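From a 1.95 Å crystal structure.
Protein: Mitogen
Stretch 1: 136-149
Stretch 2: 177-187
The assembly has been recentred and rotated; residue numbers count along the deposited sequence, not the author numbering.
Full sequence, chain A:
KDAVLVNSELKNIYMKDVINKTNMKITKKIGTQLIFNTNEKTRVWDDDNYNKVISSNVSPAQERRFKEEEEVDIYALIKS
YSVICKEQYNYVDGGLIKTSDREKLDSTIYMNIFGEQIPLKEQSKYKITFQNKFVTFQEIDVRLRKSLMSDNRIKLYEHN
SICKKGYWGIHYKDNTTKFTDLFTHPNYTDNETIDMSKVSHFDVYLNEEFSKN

Stretch 1 136-149: TFQEIDVRLRKSLM
Stretch 2, residues 177-187: TKFTDLFTHPN

Helix 137-149 packs against extended strand 177-181 and the loop after it, with 54° between their N-to-C directions, axes 11.4 Å apart at closest approach and 427 Å² buried. CA atoms pair as Asp141-Thr180 (8.5 Å) and Arg145-Leu182 (7.7 Å). Thr136 (p) caps the helix, its OG1 accepting from Glu139 N at 3.2 Å. The CA-to-CB bond of Phe137 (chi1 t, chi2 73°) points toward stretch 2. Lys178 (t, t, t, p), extended to CE and then bent, crosses one ring face, CE 3.6 Å and NZ 4.2 Å from the Phe137 centroid, so methylene and charge both meet the pi cloud; Thr180 (m) OG1 lies at the ring edge, 3.1 Å from Phe137 CZ. One turn on, Asp141 (t, chi2 37°) sets OD2 3.5 Å from Pro186 CG. Leu144 (t, chi2 147°) and Leu148 (m, t) offer methyls to Leu182 (m, t): Leu144 CD2 to Leu182 CD2 4.2 Å, Leu148 CD1 to Leu182 CD1 4.1 Å. Between them, buried Arg145 (m, t, t, chi4 -123°) pairs its charge with Asp141, NE to OD1 3.0 Å, and meets carbonyls of the type I turn Asp181-Thr184 (Leu182 -70/-9, Phe183 -111/28): NH1 donates to Thr184 (p) O at 2.9 Å, NH2 weakly to Asp181 O at 3.2 Å. Leu182 CA covers one guanidinium face.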

# COMPACT_ATOMS: atom_id res chain seq x y z
N THR A 136 -2.70 4.42 5.61
CA THR A 136 -1.32 4.49 5.17
C THR A 136 -1.28 4.58 3.64
O THR A 136 -2.20 4.11 2.97
CB THR A 136 -0.53 3.22 5.57
OG1 THR A 136 -1.22 2.04 5.12
CG2 THR A 136 -0.30 3.19 7.05
N PHE A 137 -0.24 5.22 3.12
CA PHE A 137 -0.04 5.30 1.68
C PHE A 137 0.21 3.86 1.17
O PHE A 137 -0.21 3.50 0.07
CB PHE A 137 1.18 6.18 1.36
CG PHE A 137 1.65 6.08 -0.07
CD1 PHE A 137 0.91 6.65 -1.10
CD2 PHE A 137 2.80 5.35 -0.39
CE1 PHE A 137 1.32 6.50 -2.41
CE2 PHE A 137 3.20 5.20 -1.72
CZ PHE A 137 2.46 5.78 -2.72
N GLN A 138 0.90 3.04 1.98
CA GLN A 138 1.17 1.66 1.60
C GLN A 138 -0.11 0.91 1.26
O GLN A 138 -0.13 0.15 0.28
CB GLN A 138 1.90 0.91 2.71
CG GLN A 138 2.01 -0.58 2.35
CD GLN A 138 2.78 -1.39 3.37
OE1 GLN A 138 3.06 -2.57 3.15
NE2 GLN A 138 3.13 -0.77 4.50
N GLU A 139 -1.16 1.12 2.06
CA GLU A 139 -2.45 0.47 1.84
C GLU A 139 -3.07 0.88 0.50
O GLU A 139 -3.51 0.03 -0.27
CB GLU A 139 -3.45 0.80 2.95
CG GLU A 139 -4.83 0.16 2.66
CD GLU A 139 -5.89 0.47 3.69
OE1 GLU A 139 -5.56 0.71 4.87
OE2 GLU A 139 -7.07 0.46 3.32
N ILE A 140 -3.13 2.19 0.24
CA ILE A 140 -3.66 2.70 -1.03
C ILE A 140 -2.84 2.14 -2.20
O ILE A 140 -3.40 1.60 -3.15
CB ILE A 140 -3.54 4.23 -1.12
CG1 ILE A 140 -4.36 4.88 0.00
CG2 ILE A 140 -4.00 4.71 -2.49
CD1 ILE A 140 -4.26 6.40 0.02
N ASP A 141 -1.51 2.25 -2.11
CA ASP A 141 -0.63 1.80 -3.19
C ASP A 141 -0.79 0.32 -3.50
O ASP A 141 -0.93 -0.06 -4.67
CB ASP A 141 0.83 2.13 -2.83
CG ASP A 141 1.77 2.02 -4.03
OD1 ASP A 141 1.36 2.38 -5.15
OD2 ASP A 141 2.93 1.60 -3.86
N VAL A 142 -0.76 -0.51 -2.47
CA VAL A 142 -0.92 -1.95 -2.61
C VAL A 142 -2.30 -2.36 -3.14
O VAL A 142 -2.40 -3.23 -3.99
CB VAL A 142 -0.67 -2.67 -1.25
CG1 VAL A 142 -1.14 -4.14 -1.34
CG2 VAL A 142 0.84 -2.57 -0.89
N ARG A 143 -3.37 -1.77 -2.62
CA ARG A 143 -4.69 -2.12 -3.12
C ARG A 143 -4.87 -1.62 -4.58
O ARG A 143 -5.51 -2.29 -5.42
CB ARG A 143 -5.76 -1.51 -2.19
CG ARG A 143 -5.74 -2.07 -0.78
CD ARG A 143 -6.80 -1.40 0.10
NE ARG A 143 -8.16 -1.64 -0.39
CZ ARG A 143 -9.25 -1.06 0.12
NH1 ARG A 143 -9.14 -0.22 1.13
NH2 ARG A 143 -10.45 -1.33 -0.37
N LEU A 144 -4.30 -0.45 -4.89
CA LEU A 144 -4.43 0.09 -6.23
C LEU A 144 -3.69 -0.80 -7.21
O LEU A 144 -4.20 -1.07 -8.30
CB LEU A 144 -3.87 1.53 -6.31
CG LEU A 144 -3.99 2.22 -7.68
CD1 LEU A 144 -4.21 3.71 -7.50
CD2 LEU A 144 -2.76 1.94 -8.51
N ARG A 145 -2.50 -1.25 -6.83
CA ARG A 145 -1.72 -2.12 -7.72
C ARG A 145 -2.41 -3.47 -7.91
O ARG A 145 -2.50 -3.95 -9.03
CB ARG A 145 -0.30 -2.33 -7.18
CG ARG A 145 0.56 -1.09 -7.27
CD ARG A 145 1.90 -1.28 -6.61
NE ARG A 145 2.59 -0.01 -6.43
CZ ARG A 145 3.80 0.28 -6.90
NH1 ARG A 145 4.48 -0.61 -7.60
NH2 ARG A 145 4.33 1.46 -6.65
N LYS A 146 -2.90 -4.07 -6.82
CA LYS A 146 -3.59 -5.36 -6.87
C LYS A 146 -4.85 -5.29 -7.75
O LYS A 146 -5.15 -6.22 -8.49
CB LYS A 146 -3.93 -5.84 -5.46
CG LYS A 146 -2.77 -6.48 -4.73
CD LYS A 146 -3.16 -6.86 -3.29
CE LYS A 146 -2.05 -7.57 -2.51
NZ LYS A 146 -1.91 -8.98 -2.92
N SER A 147 -5.57 -4.19 -7.67
CA SER A 147 -6.76 -4.00 -8.49
C SER A 147 -6.35 -3.94 -9.98
O SER A 147 -7.03 -4.49 -10.86
CB SER A 147 -7.45 -2.70 -8.05
OG SER A 147 -8.44 -2.29 -8.99
N LEU A 148 -5.22 -3.30 -10.28
CA LEU A 148 -4.72 -3.20 -11.64
C LEU A 148 -4.15 -4.55 -12.10
O LEU A 148 -4.20 -4.88 -13.28
CB LEU A 148 -3.64 -2.11 -11.73
CG LEU A 148 -4.06 -0.64 -11.65
CD1 LEU A 148 -2.83 0.22 -11.50
CD2 LEU A 148 -4.83 -0.25 -12.90
N MET A 149 -3.61 -5.32 -11.17
CA MET A 149 -3.05 -6.62 -11.49
C MET A 149 -4.12 -7.62 -11.94
O MET A 149 -3.89 -8.40 -12.87
CB MET A 149 -2.28 -7.18 -10.29
CG MET A 149 -1.02 -6.40 -9.98
SD MET A 149 0.05 -7.23 -8.82
CE MET A 149 -1.05 -7.47 -7.54
N THR A 177 -1.10 16.97 -6.18
CA THR A 177 -1.05 15.53 -6.48
C THR A 177 0.16 14.86 -5.86
O THR A 177 1.19 15.49 -5.67
CB THR A 177 -0.92 15.28 -8.01
OG1 THR A 177 -2.05 15.84 -8.69
CG2 THR A 177 -0.85 13.79 -8.30
N LYS A 178 0.03 13.57 -5.55
CA LYS A 178 1.17 12.80 -5.05
C LYS A 178 1.32 11.68 -6.07
O LYS A 178 0.45 10.82 -6.18
CB LYS A 178 0.92 12.20 -3.68
CG LYS A 178 2.11 11.38 -3.19
CD LYS A 178 1.82 10.79 -1.83
CE LYS A 178 2.60 9.50 -1.59
NZ LYS A 178 4.04 9.67 -1.26
N PHE A 179 2.42 11.72 -6.82
CA PHE A 179 2.69 10.75 -7.87
C PHE A 179 3.61 9.60 -7.43
O PHE A 179 4.55 9.81 -6.64
CB PHE A 179 3.31 11.46 -9.08
CG PHE A 179 2.34 12.33 -9.85
CD1 PHE A 179 2.63 13.68 -10.08
CD2 PHE A 179 1.18 11.78 -10.40
CE1 PHE A 179 1.78 14.47 -10.84
CE2 PHE A 179 0.32 12.57 -11.16
CZ PHE A 179 0.62 13.92 -11.38
N THR A 180 3.36 8.41 -7.97
CA THR A 180 4.15 7.24 -7.64
C THR A 180 4.41 6.40 -8.88
O THR A 180 3.51 6.16 -9.67
CB THR A 180 3.45 6.36 -6.57
OG1 THR A 180 3.25 7.15 -5.39
CG2 THR A 180 4.29 5.14 -6.22
N ASP A 181 5.65 5.95 -9.04
CA ASP A 181 6.04 5.14 -10.19
C ASP A 181 5.53 3.73 -9.93
O ASP A 181 5.90 3.13 -8.92
CB ASP A 181 7.56 5.12 -10.33
CG ASP A 181 8.01 4.59 -11.66
OD1 ASP A 181 7.30 3.77 -12.25
OD2 ASP A 181 9.10 4.98 -12.11
N LEU A 182 4.68 3.22 -10.82
CA LEU A 182 4.09 1.88 -10.71
C LEU A 182 5.07 0.76 -10.92
O LEU A 182 4.74 -0.40 -10.71
CB LEU A 182 2.95 1.71 -11.71
CG LEU A 182 1.59 2.32 -11.37
CD1 LEU A 182 0.60 2.12 -12.53
CD2 LEU A 182 1.08 1.66 -10.07
N PHE A 183 6.27 1.11 -11.38
CA PHE A 183 7.32 0.13 -11.64
C PHE A 183 8.48 0.24 -10.66
O PHE A 183 9.62 -0.09 -10.98
CB PHE A 183 7.79 0.25 -13.10
CG PHE A 183 6.84 -0.38 -14.07
CD1 PHE A 183 5.65 0.25 -14.40
CD2 PHE A 183 7.04 -1.69 -14.50
CE1 PHE A 183 4.66 -0.42 -15.13
CE2 PHE A 183 6.06 -2.36 -15.23
CZ PHE A 183 4.87 -1.72 -15.54
N THR A 184 8.16 0.73 -9.46
CA THR A 184 9.12 0.88 -8.37
C THR A 184 8.48 0.27 -7.11
O THR A 184 7.28 -0.01 -7.08
CB THR A 184 9.47 2.39 -8.07
OG1 THR A 184 8.32 3.08 -7.57
CG2 THR A 184 9.94 3.09 -9.31
N HIS A 185 9.30 0.05 -6.09
CA HIS A 185 8.82 -0.47 -4.80
C HIS A 185 9.04 0.64 -3.78
O HIS A 185 10.16 0.82 -3.29
CB HIS A 185 9.59 -1.72 -4.37
CG HIS A 185 8.99 -2.40 -3.18
ND1 HIS A 185 8.36 -1.70 -2.17
CD2 HIS A 185 8.88 -3.71 -2.86
CE1 HIS A 185 7.89 -2.55 -1.28
NE2 HIS A 185 8.19 -3.77 -1.67
N PRO A 186 7.99 1.41 -3.45
CA PRO A 186 8.21 2.48 -2.47
C PRO A 186 8.77 1.96 -1.15
O PRO A 186 8.71 0.77 -0.86
CB PRO A 186 6.81 3.08 -2.30
CG PRO A 186 6.18 2.86 -3.63
CD PRO A 186 6.61 1.44 -3.96
N ASN A 187 9.34 2.88 -0.37
CA ASN A 187 9.87 2.57 0.96
C ASN A 187 8.71 2.78 1.93
O ASN A 187 8.36 3.91 2.28
CB ASN A 187 10.99 3.53 1.34
CG ASN A 187 11.60 3.20 2.69
OD1 ASN A 187 11.09 2.35 3.42
ND2 ASN A 187 12.71 3.86 3.02